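Local structure of UTP--glucose-1-phosphate uridylyltransferase (Acinetobacter baumannii, 6IKX) at residues A[169-174]-A[203-208]; A[4-9]-A[123-128]. The protein catalyses the transfer of a uridylyl group from UTP to alpha-D-glucose 1-phosphate, giving UDP-alpha-D-glucose and diphosphate. The protein carries 1 engineered substitution. All coordinates share one frame; numbering follows the deposited sequence.

Contact 1: residues A[169-174]-A[203-208]; sequences DQYGIV and NLSVVG
Val206 and Gly172 are joined by a backbone hydrogen bond, Val206 N to Gly172 O at 3.0 Å. The N-H points almost straight at the oxygen but sits above the plane of the carbonyl, 38° out of it. Two residues along, Val174 N donates to Leu204 O, also at 3.0 Å. That donor lies nearly on the line of the C=O bond (173°). The two bonds flank a single bridge between Ile173 and Ser205. Each carbonyl oxygen also takes a CA-H contact, Gly172 O from Ser205 and Leu204 O from Ile173.

Packing follows the bonds. Val174 CG2 lies between its backbone N and carbonyl carbon and meets Leu204 CB at 3.6 Å. Its other branch, CG1, reaches Val206 CG2 at 4.1 Å. At the other end Tyr171 CB and the root of its ring rest on Ser205 CB, 3.7 Å from Tyr171 CB. Ser205 OG turns elsewhere and bonds Glu161 O in strand 156-162. Ile173 CD1 lies against the main chain of Leu204, nearest to Leu204 O at 3.9 Å.

The strands run at 121°, so the pairing is short. It joins strand 172-175, which pairs with 190-193, to strand 204-207, which pairs with 156-162 in the main sheet. Gly172 and Val206 both contact UDP-alpha-D-glucose when it is bound, with Glu193 beside Gly172. The bond between Val206 N and Gly172 O therefore fixes the spacing of two UDP-alpha-D-glucose-binding residues from different strands.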
loop_
_atom_site.group_PDB
_atom_site.type_symbol
_atom_site.label_atom_id
_atom_site.label_comp_id
_atom_site.label_asym_id
_atom_site.label_seq_id
_atom_site.Cartn_x
_atom_site.Cartn_y
_atom_site.Cartn_z
ATOM N N ASP A 169 -23.410 3.788 32.876
ATOM C CA ASP A 169 -23.802 4.802 31.859
ATOM C C ASP A 169 -22.696 4.900 30.799
ATOM O O ASP A 169 -22.815 5.762 29.913
ATOM C CB ASP A 169 -24.147 6.148 32.509
ATOM C CG ASP A 169 -23.037 6.772 33.341
ATOM O OD1 ASP A 169 -22.500 6.084 34.260
ATOM O OD2 ASP A 169 -22.724 7.946 33.080
ATOM N N GLN A 170 -21.692 4.018 30.861
ATOM C CA GLN A 170 -20.594 3.908 29.862
ATOM C C GLN A 170 -20.876 2.809 28.839
ATOM O O GLN A 170 -20.057 2.634 27.939
ATOM C CB GLN A 170 -19.272 3.502 30.516
ATOM C CG GLN A 170 -19.019 4.160 31.859
ATOM C CD GLN A 170 -18.514 5.557 31.657
ATOM O OE1 GLN A 170 -17.560 5.970 32.303
ATOM N NE2 GLN A 170 -19.126 6.269 30.723
ATOM N N TYR A 171 -21.944 2.037 28.997
ATOM C CA TYR A 171 -22.079 0.749 28.280
ATOM C C TYR A 171 -23.449 0.656 27.619
ATOM O O TYR A 171 -24.377 1.340 28.073
ATOM C CB TYR A 171 -21.822 -0.406 29.250
ATOM C CG TYR A 171 -20.455 -0.403 29.888
ATOM C CD1 TYR A 171 -19.339 -0.854 29.208
ATOM C CD2 TYR A 171 -20.281 0.059 31.178
ATOM C CE1 TYR A 171 -18.082 -0.856 29.795
ATOM C CE2 TYR A 171 -19.033 0.087 31.775
ATOM C CZ TYR A 171 -17.929 -0.379 31.084
ATOM O OH TYR A 171 -16.705 -0.354 31.691
ATOM N N GLY A 172 -23.538 -0.116 26.532
ATOM C CA GLY A 172 -24.773 -0.843 26.179
ATOM C C GLY A 172 -25.054 -1.844 27.285
ATOM O O GLY A 172 -24.090 -2.534 27.671
ATOM N N ILE A 173 -26.271 -1.857 27.845
ATOM C CA ILE A 173 -26.661 -2.710 29.013
ATOM C C ILE A 173 -27.870 -3.573 28.626
ATOM O O ILE A 173 -28.838 -3.011 28.089
ATOM C CB ILE A 173 -26.978 -1.834 30.238
ATOM C CG1 ILE A 173 -25.727 -1.137 30.773
ATOM C CG2 ILE A 173 -27.676 -2.655 31.318
ATOM C CD1 ILE A 173 -25.006 -1.868 31.911
ATOM N N VAL A 174 -27.860 -4.868 28.947
ATOM C CA VAL A 174 -28.982 -5.770 28.547
ATOM C C VAL A 174 -30.096 -5.711 29.597
ATOM O O VAL A 174 -29.830 -5.574 30.797
ATOM C CB VAL A 174 -28.528 -7.215 28.285
ATOM C CG1 VAL A 174 -27.676 -7.280 27.035
ATOM C CG2 VAL A 174 -27.816 -7.848 29.473
ATOM N N ASN A 203 -26.640 -4.724 35.560
ATOM C CA ASN A 203 -25.223 -4.274 35.533
ATOM C C ASN A 203 -24.439 -5.075 34.477
ATOM O O ASN A 203 -23.188 -5.147 34.585
ATOM C CB ASN A 203 -24.587 -4.401 36.915
ATOM C CG ASN A 203 -24.394 -5.847 37.299
ATOM O OD1 ASN A 203 -25.034 -6.729 36.730
ATOM N ND2 ASN A 203 -23.505 -6.096 38.239
ATOM N N LEU A 204 -25.142 -5.638 33.486
ATOM C CA LEU A 204 -24.591 -6.575 32.465
ATOM C C LEU A 204 -24.334 -5.818 31.145
ATOM O O LEU A 204 -25.328 -5.450 30.453
ATOM C CB LEU A 204 -25.547 -7.770 32.279
ATOM C CG LEU A 204 -25.718 -8.722 33.480
ATOM C CD1 LEU A 204 -26.451 -9.993 33.074
ATOM C CD2 LEU A 204 -24.393 -9.103 34.137
ATOM N N SER A 205 -23.047 -5.616 30.795
ATOM C CA SER A 205 -22.598 -4.790 29.636
ATOM C C SER A 205 -22.369 -5.673 28.405
ATOM O O SER A 205 -21.844 -6.760 28.571
ATOM C CB SER A 205 -21.366 -3.994 29.969
ATOM O OG SER A 205 -20.186 -4.780 29.856
ATOM N N VAL A 206 -22.781 -5.203 27.227
ATOM C CA VAL A 206 -22.489 -5.837 25.914
ATOM C C VAL A 206 -20.985 -5.744 25.638
ATOM O O VAL A 206 -20.448 -4.626 25.632
ATOM C CB VAL A 206 -23.280 -5.140 24.804
ATOM C CG1 VAL A 206 -22.929 -5.733 23.443
ATOM C CG2 VAL A 206 -24.766 -5.183 25.108
ATOM N N VAL A 207 -20.308 -6.866 25.397
ATOM C CA VAL A 207 -18.824 -6.872 25.276
ATOM C C VAL A 207 -18.395 -6.755 23.801
ATOM O O VAL A 207 -17.310 -6.218 23.566
ATOM C CB VAL A 207 -18.281 -8.115 25.972
ATOM C CG1 VAL A 207 -16.835 -8.367 25.613
ATOM C CG2 VAL A 207 -18.470 -7.999 27.476
ATOM N N GLY A 208 -19.205 -7.195 22.832
ATOM C CA GLY A 208 -18.785 -7.257 21.417
ATOM C C GLY A 208 -18.395 -8.666 20.973
ATOM O O GLY A 208 -17.439 -8.811 20.132
#

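Contact 2: residues A[4-9]-A[123-128]; sequences KAVLPV and DDFAVL
Ala5 pairs with Ala126 and Val6 with Val127, where strands 4-8 and 125-128 lie side by side and parallel in the central sheet of the GT-A, Rossmann-like nucleotidyltransferase fold.

Three backbone hydrogen bonds alternate between the strands. Ala126 N donates to Lys4 O at 2.9 Å, Val6 N to Ala126 O at 2.8 Å, and Leu128 N to Val6 O at 3.0 Å. CA-H contacts accompany them, among them Leu7 CA to Leu128 O.

The apolar contacts fall on two faces. On the face of Ala5 and Ala126, Leu7 and Leu128 lie alongside each other and point the same way. Leu7 CD2 is 3.5 Å from Leu128 CB, and Leu128 CD2 reaches back to Ala5 CB. Helix 35-44 covers both leucines. On the face of Val6 and Val127, Val6 CG2 meets Phe125 CD2 at 3.9 Å. Phe125 CG stands between its own backbone N and carbonyl carbon (chi1 63°), which brings the ring beside Val6. Helix 109-115 packs on this face through Val113.

The polar contact is at the N-terminal end of the pair. The extended Lys4 chain crosses Asp123 at about a right angle, with CE 3.4 Å from Asp123 OD2. The charged tips stay beyond salt-bridge range, and Lys4 NZ hydrogen-bonds Val119 O instead.

Pro8, a UTP-binding residue, follows the last of the three hydrogen bonds. Its ring crosses Val127, and Pro8 CG lies 4.0 Å from Val127 CG1, while Pro8 CD lies 3.0 Å from Leu128 O.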
loop_
_atom_site.group_PDB
_atom_site.type_symbol
_atom_site.label_atom_id
_atom_site.label_comp_id
_atom_site.label_asym_id
_atom_site.label_seq_id
_atom_site.Cartn_x
_atom_site.Cartn_y
_atom_site.Cartn_z
ATOM N N LYS A 4 -17.891 -20.088 10.958
ATOM C CA LYS A 4 -17.645 -18.719 10.430
ATOM C C LYS A 4 -17.706 -17.628 11.521
ATOM O O LYS A 4 -18.520 -17.715 12.432
ATOM C CB LYS A 4 -18.681 -18.403 9.363
ATOM C CG LYS A 4 -18.755 -19.444 8.292
ATOM C CD LYS A 4 -19.645 -19.050 7.177
ATOM C CE LYS A 4 -19.526 -20.047 6.050
ATOM N NZ LYS A 4 -20.020 -19.431 4.810
ATOM N N ALA A 5 -16.855 -16.618 11.406
ATOM C CA ALA A 5 -16.826 -15.430 12.282
ATOM C C ALA A 5 -16.572 -14.204 11.413
ATOM O O ALA A 5 -15.641 -14.241 10.614
ATOM C CB ALA A 5 -15.789 -15.573 13.371
ATOM N N VAL A 6 -17.367 -13.164 11.619
ATOM C CA VAL A 6 -17.206 -11.828 10.985
ATOM C C VAL A 6 -16.421 -10.927 11.947
ATOM O O VAL A 6 -16.858 -10.827 13.099
ATOM C CB VAL A 6 -18.586 -11.262 10.627
ATOM C CG1 VAL A 6 -18.483 -9.804 10.175
ATOM C CG2 VAL A 6 -19.240 -12.147 9.568
ATOM N N LEU A 7 -15.228 -10.459 11.553
ATOM C CA LEU A 7 -14.457 -9.476 12.370
ATOM C C LEU A 7 -14.603 -8.145 11.671
ATOM O O LEU A 7 -14.056 -7.970 10.585
ATOM C CB LEU A 7 -12.970 -9.794 12.478
ATOM C CG LEU A 7 -12.540 -11.173 12.944
ATOM C CD1 LEU A 7 -11.316 -11.079 13.845
ATOM C CD2 LEU A 7 -13.676 -11.954 13.591
ATOM N N PRO A 8 -15.423 -7.214 12.173
ATOM C CA PRO A 8 -15.667 -5.960 11.462
ATOM C C PRO A 8 -14.502 -5.029 11.813
ATOM O O PRO A 8 -14.453 -4.670 12.933
ATOM C CB PRO A 8 -17.012 -5.455 12.013
ATOM C CG PRO A 8 -17.497 -6.587 12.888
ATOM C CD PRO A 8 -16.239 -7.288 13.383
ATOM N N VAL A 9 -13.590 -4.767 10.875
ATOM C CA VAL A 9 -12.284 -4.067 11.125
ATOM C C VAL A 9 -12.114 -2.891 10.132
ATOM O O VAL A 9 -10.980 -2.581 9.776
ATOM C CB VAL A 9 -11.114 -5.077 11.019
ATOM C CG1 VAL A 9 -11.194 -6.181 12.065
ATOM C CG2 VAL A 9 -11.033 -5.688 9.638
ATOM N N ASP A 123 -25.333 -19.977 6.615
ATOM C CA ASP A 123 -24.683 -20.421 7.888
ATOM C C ASP A 123 -25.016 -19.495 9.072
ATOM O O ASP A 123 -25.301 -18.314 8.875
ATOM C CB ASP A 123 -23.159 -20.488 7.792
ATOM C CG ASP A 123 -22.640 -21.741 7.115
ATOM O OD1 ASP A 123 -23.308 -22.200 6.181
ATOM O OD2 ASP A 123 -21.574 -22.262 7.550
ATOM N N ASP A 124 -24.977 -20.057 10.273
ATOM C CA ASP A 124 -25.063 -19.347 11.570
ATOM C C ASP A 124 -23.623 -18.931 11.888
ATOM O O ASP A 124 -22.724 -19.559 11.355
ATOM C CB ASP A 124 -25.771 -20.241 12.599
ATOM C CG ASP A 124 -27.300 -20.195 12.516
ATOM O OD1 ASP A 124 -27.833 -19.768 11.443
ATOM O OD2 ASP A 124 -27.967 -20.532 13.542
ATOM N N PHE A 125 -23.372 -17.830 12.588
ATOM C CA PHE A 125 -21.997 -17.255 12.564
ATOM C C PHE A 125 -21.706 -16.414 13.795
ATOM O O PHE A 125 -22.612 -15.987 14.489
ATOM C CB PHE A 125 -21.771 -16.455 11.294
ATOM C CG PHE A 125 -22.663 -15.255 11.163
ATOM C CD1 PHE A 125 -23.984 -15.390 10.790
ATOM C CD2 PHE A 125 -22.179 -13.996 11.433
ATOM C CE1 PHE A 125 -24.801 -14.274 10.664
ATOM C CE2 PHE A 125 -22.989 -12.878 11.292
ATOM C CZ PHE A 125 -24.302 -13.014 10.914
ATOM N N ALA A 126 -20.435 -16.248 14.100
ATOM C CA ALA A 126 -20.034 -15.427 15.255
ATOM C C ALA A 126 -19.635 -14.029 14.739
ATOM O O ALA A 126 -19.321 -13.913 13.553
ATOM C CB ALA A 126 -18.962 -16.161 16.024
ATOM N N VAL A 127 -19.722 -12.997 15.586
ATOM C CA VAL A 127 -19.160 -11.635 15.337
ATOM C C VAL A 127 -18.183 -11.344 16.471
ATOM O O VAL A 127 -18.553 -11.573 17.634
ATOM C CB VAL A 127 -20.250 -10.555 15.259
ATOM C CG1 VAL A 127 -19.650 -9.168 15.120
ATOM C CG2 VAL A 127 -21.267 -10.833 14.150
ATOM N N LEU A 128 -16.942 -11.025 16.126
ATOM C CA LEU A 128 -15.877 -10.621 17.093
ATOM C C LEU A 128 -15.586 -9.153 16.784
ATOM O O LEU A 128 -15.158 -8.889 15.638
ATOM C CB LEU A 128 -14.566 -11.417 16.934
ATOM C CG LEU A 128 -14.531 -12.944 17.133
ATOM C CD1 LEU A 128 -13.908 -13.324 18.482
ATOM C CD2 LEU A 128 -15.878 -13.610 16.933
#

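From the N terminus, strand 4-8 comes first and pairs with 50-55 on one edge. The chain then travels through 113 residues, including strands 50-55 and 97-102, before 125-128 returns to the other edge of 4-8 and closes contact 2. Contact 1 opens only later, at 169-174, and closes after 28 residues at 203-208. The two closures therefore follow in series and neither nest nor cross. Contact 2 lies within the nucleotide-binding core, and contact 1 fixes the small 172-175/190-193 sheet to strand 204-207. Strands 209-212 and 156-162 connect the two places through one sheet. The centres of the two contacts are about 20 Å apart.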